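Local coordinates for protein IscA (Thermosynechococcus elongatus, PDB 1X0G) that binds an exposed [2Fe-2S] cluster and serves as a scaffold on which iron-sulfur clusters are assembled, at the interface of chains A and B. Residues are numbered along the deposited sequence; one frame, centred on the assembly and turned at random. Chains: chain A/B, IscA.

Contact 1: the interface of chains A and B. Residues chain A 57, 59, 64, 74, 76-79; chain B 1-3.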
loop_
_atom_site.group_PDB
_atom_site.type_symbol
_atom_site.label_atom_id
_atom_site.label_comp_id
_atom_site.label_asym_id
_atom_site.label_seq_id
_atom_site.Cartn_x
_atom_site.Cartn_y
_atom_site.Cartn_z
ATOM N N THR A 57 9.906 -21.302 8.713
ATOM C CA THR A 57 8.913 -22.135 8.130
ATOM C C THR A 57 9.553 -22.951 7.066
ATOM O O THR A 57 10.755 -22.935 6.916
ATOM C CB THR A 57 7.688 -21.382 7.595
ATOM O OG1 THR A 57 6.572 -22.289 7.526
ATOM C CG2 THR A 57 7.909 -20.753 6.224
ATOM N N SER A 59 8.693 -24.333 3.036
ATOM C CA SER A 59 7.902 -24.273 1.828
ATOM C C SER A 59 8.782 -24.842 0.741
ATOM O O SER A 59 9.957 -24.519 0.637
ATOM C CB SER A 59 7.514 -22.814 1.495
ATOM O OG SER A 59 6.537 -22.699 0.453
ATOM N N ILE A 64 12.642 -21.284 5.224
ATOM C CA ILE A 64 12.508 -19.820 5.118
ATOM C C ILE A 64 12.621 -19.240 6.506
ATOM O O ILE A 64 11.934 -19.677 7.436
ATOM C CB ILE A 64 11.195 -19.433 4.501
ATOM C CG1 ILE A 64 11.096 -20.022 3.100
ATOM C CG2 ILE A 64 11.051 -17.926 4.421
ATOM C CD1 ILE A 64 9.700 -19.832 2.487
ATOM N N LEU A 74 4.967 -10.492 7.883
ATOM C CA LEU A 74 5.461 -11.433 6.896
ATOM C C LEU A 74 4.653 -12.702 6.740
ATOM O O LEU A 74 4.555 -13.194 5.616
ATOM C CB LEU A 74 6.925 -11.715 7.076
ATOM C CG LEU A 74 7.854 -10.589 6.588
ATOM C CD1 LEU A 74 9.288 -10.944 6.929
ATOM C CD2 LEU A 74 7.837 -10.192 5.079
ATOM N N GLY A 76 1.683 -14.646 5.740
ATOM C CA GLY A 76 0.723 -14.103 4.790
ATOM C C GLY A 76 1.364 -13.765 3.478
ATOM O O GLY A 76 0.701 -13.787 2.469
ATOM N N LEU A 77 2.645 -13.418 3.477
ATOM C CA LEU A 77 3.420 -13.285 2.222
ATOM C C LEU A 77 3.477 -14.569 1.388
ATOM O O LEU A 77 3.764 -15.655 1.899
ATOM C CB LEU A 77 4.817 -12.776 2.516
ATOM C CG LEU A 77 5.784 -12.712 1.360
ATOM C CD1 LEU A 77 5.306 -11.574 0.503
ATOM C CD2 LEU A 77 7.214 -12.514 1.818
ATOM N N ARG A 78 3.092 -14.413 0.135
ATOM C CA ARG A 78 3.242 -15.370 -0.881
ATOM C C ARG A 78 4.157 -14.750 -2.011
ATOM O O ARG A 78 3.895 -13.641 -2.562
ATOM C CB ARG A 78 1.890 -15.784 -1.439
ATOM C CG ARG A 78 2.086 -16.653 -2.720
ATOM C CD ARG A 78 1.055 -16.479 -3.864
ATOM N NE ARG A 78 -0.116 -17.235 -3.469
ATOM C CZ ARG A 78 -1.259 -16.703 -3.010
ATOM N NH1 ARG A 78 -1.398 -15.364 -2.959
ATOM N NH2 ARG A 78 -2.288 -17.519 -2.618
ATOM N N VAL A 79 5.254 -15.445 -2.309
ATOM C CA VAL A 79 6.220 -15.001 -3.294
ATOM C C VAL A 79 6.017 -15.841 -4.587
ATOM O O VAL A 79 5.984 -17.084 -4.561
ATOM C CB VAL A 79 7.638 -15.220 -2.795
ATOM C CG1 VAL A 79 8.606 -14.666 -3.809
ATOM C CG2 VAL A 79 7.882 -14.532 -1.502
ATOM N N MET B 1 2.041 -18.645 6.925
ATOM C CA MET B 1 3.515 -18.445 6.778
ATOM C C MET B 1 3.895 -17.959 5.430
ATOM O O MET B 1 3.039 -17.575 4.605
ATOM C CB MET B 1 4.281 -19.727 7.024
ATOM C CG MET B 1 4.107 -20.300 8.443
ATOM S SD MET B 1 4.870 -19.147 9.615
ATOM C CE MET B 1 3.428 -18.264 10.203
ATOM N N VAL B 2 5.199 -17.932 5.203
ATOM C CA VAL B 2 5.654 -17.422 3.963
ATOM C C VAL B 2 5.429 -18.526 2.951
ATOM O O VAL B 2 5.642 -19.701 3.208
ATOM C CB VAL B 2 7.090 -17.076 4.034
ATOM C CG1 VAL B 2 7.514 -16.346 2.755
ATOM C CG2 VAL B 2 7.340 -16.179 5.187
ATOM N N GLU B 3 4.957 -18.182 1.783
ATOM C CA GLU B 3 4.699 -19.258 0.881
ATOM C C GLU B 3 5.374 -18.893 -0.419
ATOM O O GLU B 3 5.315 -17.754 -0.823
ATOM C CB GLU B 3 3.209 -19.388 0.753
ATOM C CG GLU B 3 2.688 -20.410 -0.188
ATOM C CD GLU B 3 1.196 -20.620 0.126
ATOM O OE1 GLU B 3 0.755 -21.797 0.452
ATOM O OE2 GLU B 3 0.495 -19.560 0.108
#

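Contact 2: the interface of chains A and B. Residues chain A 1-2; chain B 55, 57-58, 64, 66, 71, 74-76.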
loop_
_atom_site.group_PDB
_atom_site.type_symbol
_atom_site.label_atom_id
_atom_site.label_comp_id
_atom_site.label_asym_id
_atom_site.label_seq_id
_atom_site.Cartn_x
_atom_site.Cartn_y
_atom_site.Cartn_z
ATOM N N MET A 1 -18.188 -7.991 -4.125
ATOM C CA MET A 1 -17.940 -6.614 -4.601
ATOM C C MET A 1 -17.419 -5.881 -3.370
ATOM O O MET A 1 -16.642 -6.460 -2.629
ATOM C CB MET A 1 -19.210 -5.990 -5.225
ATOM C CG MET A 1 -18.977 -4.605 -5.966
ATOM S SD MET A 1 -17.357 -3.994 -6.798
ATOM C CE MET A 1 -17.275 -5.053 -8.271
ATOM N N VAL A 2 -17.818 -4.647 -3.122
ATOM C CA VAL A 2 -17.411 -3.998 -1.885
ATOM C C VAL A 2 -18.184 -4.412 -0.629
ATOM O O VAL A 2 -19.385 -4.437 -0.633
ATOM C CB VAL A 2 -17.531 -2.479 -1.964
ATOM C CG1 VAL A 2 -16.550 -1.849 -0.967
ATOM C CG2 VAL A 2 -17.142 -1.996 -3.311
ATOM N N LEU B 55 -21.476 1.423 -11.687
ATOM C CA LEU B 55 -21.896 0.122 -11.318
ATOM C C LEU B 55 -22.519 0.268 -9.958
ATOM O O LEU B 55 -21.850 0.749 -9.032
ATOM C CB LEU B 55 -20.606 -0.673 -11.140
ATOM C CG LEU B 55 -20.685 -2.179 -11.093
ATOM C CD1 LEU B 55 -20.149 -2.690 -12.436
ATOM C CD2 LEU B 55 -19.859 -2.682 -9.907
ATOM N N THR B 57 -24.131 -1.366 -6.439
ATOM C CA THR B 57 -24.082 -2.573 -5.606
ATOM C C THR B 57 -24.629 -2.212 -4.281
ATOM O O THR B 57 -25.337 -1.184 -4.132
ATOM C CB THR B 57 -22.671 -3.276 -5.375
ATOM O OG1 THR B 57 -21.657 -2.337 -4.949
ATOM C CG2 THR B 57 -22.193 -4.047 -6.629
ATOM N N GLN B 58 -24.292 -3.035 -3.295
ATOM C CA GLN B 58 -24.964 -2.936 -2.016
ATOM C C GLN B 58 -24.248 -3.673 -0.916
ATOM O O GLN B 58 -23.779 -4.822 -1.060
ATOM C CB GLN B 58 -26.411 -3.447 -2.143
ATOM C CG GLN B 58 -27.414 -2.341 -2.456
ATOM C CD GLN B 58 -28.636 -2.413 -1.544
ATOM O OE1 GLN B 58 -28.924 -1.484 -0.766
ATOM N NE2 GLN B 58 -29.345 -3.538 -1.611
ATOM N N ILE B 64 -24.189 1.747 -3.043
ATOM C CA ILE B 64 -22.781 2.027 -3.335
ATOM C C ILE B 64 -22.620 2.201 -4.852
ATOM O O ILE B 64 -22.895 1.250 -5.632
ATOM C CB ILE B 64 -21.955 0.815 -2.906
ATOM C CG1 ILE B 64 -22.194 0.570 -1.405
ATOM C CG2 ILE B 64 -20.495 0.915 -3.380
ATOM C CD1 ILE B 64 -21.439 -0.561 -0.873
ATOM N N ILE B 66 -20.120 2.619 -7.922
ATOM C CA ILE B 66 -18.722 2.517 -8.255
ATOM C C ILE B 66 -18.454 3.114 -9.621
ATOM O O ILE B 66 -19.189 2.863 -10.561
ATOM C CB ILE B 66 -18.274 1.062 -8.116
ATOM C CG1 ILE B 66 -18.077 0.785 -6.629
ATOM C CG2 ILE B 66 -16.910 0.817 -8.674
ATOM C CD1 ILE B 66 -18.261 -0.629 -6.246
ATOM N N ALA B 71 -14.044 -0.715 -11.175
ATOM C CA ALA B 71 -14.776 -1.872 -10.759
ATOM C C ALA B 71 -13.908 -3.089 -10.545
ATOM O O ALA B 71 -13.968 -3.731 -9.487
ATOM C CB ALA B 71 -15.949 -2.175 -11.716
ATOM N N LEU B 74 -11.964 -2.645 -7.450
ATOM C CA LEU B 74 -12.683 -2.442 -6.188
ATOM C C LEU B 74 -13.347 -3.695 -5.749
ATOM O O LEU B 74 -13.577 -3.884 -4.573
ATOM C CB LEU B 74 -13.679 -1.314 -6.254
ATOM C CG LEU B 74 -12.941 0.046 -6.192
ATOM C CD1 LEU B 74 -13.846 1.240 -6.610
ATOM C CD2 LEU B 74 -12.422 0.335 -4.841
ATOM N N ARG B 75 -13.640 -4.559 -6.713
ATOM C CA ARG B 75 -14.073 -5.912 -6.423
ATOM C C ARG B 75 -13.421 -6.455 -5.127
ATOM O O ARG B 75 -12.215 -6.409 -5.011
ATOM C CB ARG B 75 -13.738 -6.812 -7.600
ATOM C CG ARG B 75 -14.471 -8.152 -7.539
ATOM C CD ARG B 75 -14.699 -8.792 -8.927
ATOM N NE ARG B 75 -15.884 -8.213 -9.599
ATOM C CZ ARG B 75 -15.885 -7.655 -10.816
ATOM N NH1 ARG B 75 -14.751 -7.607 -11.534
ATOM N NH2 ARG B 75 -17.031 -7.157 -11.319
ATOM N N GLY B 76 -14.206 -6.921 -4.147
ATOM C CA GLY B 76 -13.643 -7.473 -2.898
ATOM C C GLY B 76 -13.037 -6.479 -1.892
ATOM O O GLY B 76 -12.546 -6.910 -0.832
#

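Contact 3: the interface of chains A and B. Residues chain A 26-28; chain B 46-47, 62-65.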
loop_
_atom_site.group_PDB
_atom_site.type_symbol
_atom_site.label_atom_id
_atom_site.label_comp_id
_atom_site.label_asym_id
_atom_site.label_seq_id
_atom_site.Cartn_x
_atom_site.Cartn_y
_atom_site.Cartn_z
ATOM N N ALA A 26 -28.813 9.470 -0.350
ATOM C CA ALA A 26 -27.345 9.539 -0.171
ATOM C C ALA A 26 -26.711 8.230 -0.479
ATOM O O ALA A 26 -26.820 7.301 0.296
ATOM C CB ALA A 26 -26.954 9.966 1.211
ATOM N N ILE A 27 -26.013 8.165 -1.604
ATOM C CA ILE A 27 -25.299 6.999 -2.066
ATOM C C ILE A 27 -23.813 7.106 -1.754
ATOM O O ILE A 27 -23.195 8.152 -1.861
ATOM C CB ILE A 27 -25.485 6.978 -3.527
ATOM C CG1 ILE A 27 -26.926 6.625 -3.773
ATOM C CG2 ILE A 27 -24.439 6.080 -4.264
ATOM C CD1 ILE A 27 -27.391 7.259 -5.017
ATOM N N LEU A 28 -23.227 5.999 -1.369
ATOM C CA LEU A 28 -21.831 5.946 -1.182
ATOM C C LEU A 28 -21.247 5.745 -2.541
ATOM O O LEU A 28 -21.525 4.756 -3.152
ATOM C CB LEU A 28 -21.511 4.752 -0.352
ATOM C CG LEU A 28 -20.026 4.658 -0.166
ATOM C CD1 LEU A 28 -19.420 5.944 0.433
ATOM C CD2 LEU A 28 -19.859 3.477 0.755
ATOM N N LEU B 46 -20.665 10.933 -0.452
ATOM C CA LEU B 46 -22.087 10.644 -0.390
ATOM C C LEU B 46 -22.693 11.538 -1.406
ATOM O O LEU B 46 -22.365 12.706 -1.396
ATOM C CB LEU B 46 -22.664 11.089 0.936
ATOM C CG LEU B 46 -22.128 10.233 2.066
ATOM C CD1 LEU B 46 -22.906 10.584 3.283
ATOM C CD2 LEU B 46 -22.185 8.708 1.763
ATOM N N VAL B 47 -23.586 11.045 -2.251
ATOM C CA VAL B 47 -24.024 11.845 -3.376
ATOM C C VAL B 47 -25.479 11.562 -3.613
ATOM O O VAL B 47 -26.017 10.631 -3.045
ATOM C CB VAL B 47 -23.197 11.567 -4.670
ATOM C CG1 VAL B 47 -21.719 11.826 -4.416
ATOM C CG2 VAL B 47 -23.417 10.168 -5.226
ATOM N N TRP B 62 -26.995 -0.106 2.196
ATOM C CA TRP B 62 -26.380 1.089 1.605
ATOM C C TRP B 62 -26.277 0.897 0.145
ATOM O O TRP B 62 -25.735 -0.111 -0.307
ATOM C CB TRP B 62 -24.941 1.383 2.154
ATOM C CG TRP B 62 -25.038 2.410 3.229
ATOM C CD1 TRP B 62 -25.245 2.182 4.548
ATOM C CD2 TRP B 62 -25.072 3.824 3.062
ATOM N NE1 TRP B 62 -25.405 3.378 5.244
ATOM C CE2 TRP B 62 -25.317 4.401 4.354
ATOM C CE3 TRP B 62 -24.954 4.665 1.954
ATOM C CZ2 TRP B 62 -25.398 5.759 4.569
ATOM C CZ3 TRP B 62 -25.038 6.022 2.163
ATOM C CH2 TRP B 62 -25.256 6.563 3.469
ATOM N N THR B 63 -26.781 1.866 -0.596
ATOM C CA THR B 63 -26.396 1.949 -1.992
ATOM C C THR B 63 -24.914 2.438 -2.178
ATOM O O THR B 63 -24.449 3.400 -1.564
ATOM C CB THR B 63 -27.351 2.832 -2.780
ATOM O OG1 THR B 63 -28.706 2.404 -2.555
ATOM C CG2 THR B 63 -27.048 2.720 -4.274
ATOM N N ILE B 64 -24.189 1.747 -3.043
ATOM C CA ILE B 64 -22.781 2.027 -3.335
ATOM C C ILE B 64 -22.620 2.201 -4.852
ATOM O O ILE B 64 -22.895 1.250 -5.632
ATOM C CB ILE B 64 -21.955 0.815 -2.906
ATOM C CG1 ILE B 64 -22.194 0.570 -1.405
ATOM C CG2 ILE B 64 -20.495 0.915 -3.380
ATOM C CD1 ILE B 64 -21.439 -0.561 -0.873
ATOM N N ALA B 65 -22.273 3.398 -5.309
ATOM C CA ALA B 65 -22.055 3.484 -6.721
ATOM C C ALA B 65 -20.537 3.396 -6.933
ATOM O O ALA B 65 -19.762 3.964 -6.187
ATOM C CB ALA B 65 -22.664 4.713 -7.307
#

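Contact 1: the interface of chains A and B
B:Glu3 and B:Val2, the two residues of this patch with most surface buried, lay the start of chain B against the beginning of strand 78-84 of chain A. B:Glu3 does its work through the backbone. Its N donates to the carbonyl O of A:Leu77 at 2.8 Å, and its own O accepts from A:Val79 N at 2.7 Å. The two bonds straddle A:Arg78 and make a parallel beta bridge with it. The extended glutamate side chain carries its carboxylate toward the arginine, but OE2 stays 4.3 Å from A:Arg78 NE, too far for a salt bridge, although the opposite charges may attract weakly. B:Val2 supplies the apolar part: its CB faces CG2 and CD1 of A:Ile64, while CG1 lies 4.0 Å from A:Leu77 CD2, the two side chains alongside and pointing the same way. A short branched residue fits between strand 62-66 and the A:Leu77 loop. Next to it A:Thr57 turns OG1 anti to its backbone N (chi1 -158°), which brings the hydroxyl to 3.3 Å from B:Met1 CG. Its CB packs on CB of B:Met1 at 3.8 Å, the side chains crossing at a slant, and threonine thus turns both a hydroxyl and a carbon face to the methionine chain. The site stitches the N-terminus of one subunit onto a sheet of the other, extending that sheet and tying chains A and B together.

Contact 2: the interface of chains A and B
A:Met1 reaches into a groove of chain B walled by B:Thr57, B:Ile66, B:Leu55 and B:Arg75, and it buries 146 Å² there. From its CB the chain first meets the methyl CG2 of B:Thr57 at 3.8 Å. The next carbon, CG, presses on the same methyl at 3.3 Å, with the hydroxyl OG1 a little farther off; the two side chains cross at about a right angle. Beta-branched threonine is at home in strand 55-59, and with OG1 between the backbone N and the carbonyl carbon (chi1 50°) its methyl is turned onto the methionine. The sulfur comes next: SD lies 3.5 Å from CD1 of B:Ile66, whose side chain slides past in the opposite direction, and 3.8 Å from the backbone N of B:Arg75. The isoleucine methyl also meets CG2 of A:Val2 at 3.4 Å, so its tip serves both N-terminal residues. The methionine turns sharply at CG (chi2 27°, near eclipsed) and again at the sulfur, placing CE over the face of the B:Arg75 guanidinium, toward its NE and NH2 side, 3.7 Å from NE. CE also touches B:Leu55 CD2 at 3.9 Å. An unbranched, flexible thioether can follow such a path and offer a soft apolar surface along it. The backbone adds little polar grip, since the bond from B:Gly76 N to the carbonyl O of A:Met1, 2.9 Å long, is weak, with an angle of just 124° at the hydrogen.

Contact 3: the interface of chains A and B
A:Ile27 and A:Leu28 lie between two strands of chain B, antiparallel to strand 28-47 through paired N-to-O bonds of A:Ile27 with B:Val47, and parallel to strand 62-66, where A:Leu28 N donates to B:Thr63 O and A:Leu28 O accepts from B:Ala65 N at 2.7 Å. The A:Ile27 side chain spreads its branches over strand 62-66: CG2, anti to the backbone N, reaches B:Ala65 CB at 3.8 Å, and CG1 meets B:Thr63 CG2 at 3.9 Å. Beta-branched isoleucine suits an extended strand, and while its two branches serve these two residues its CB lies beside B:Val47. An alanine here would probably leave the methyls of B:Ala65 and B:Thr63 without their apolar partner and open a gap between the strands. A:Leu28 points to the opposite face, its CD1 meeting B:Leu46 CD2 at 4.1 Å. Its CB sits above the plane of the B:Trp62 indole, out past the ring edge at CE3 (4.1 Å), with A:Ala26 on the other side of that plane. The start of the long strand 27-46 of chain A is thus an inserted middle strand in a sheet of chain B, in keeping with the domain swapping of this protein.

Contacts 2 and 3 are neighbours, their C-alpha centres about 11 Å apart, and they share B:Ile64; both draw on strand 62-66 of chain B. Contact 1 lies about 30 Å from contact 2 and about 38 Å from contact 3, between C-alpha centres, at the other end of the pair. There the roles are exchanged: contacts 1 and 2 both set an N-terminus against strands 55-59 and 62-66 and Gly76 of the partner, with Met1 bent differently in each. By the two-fold symmetry the chains complete each other's sheets at both ends, a reciprocal swap that links these two chains of the deposited tetramer.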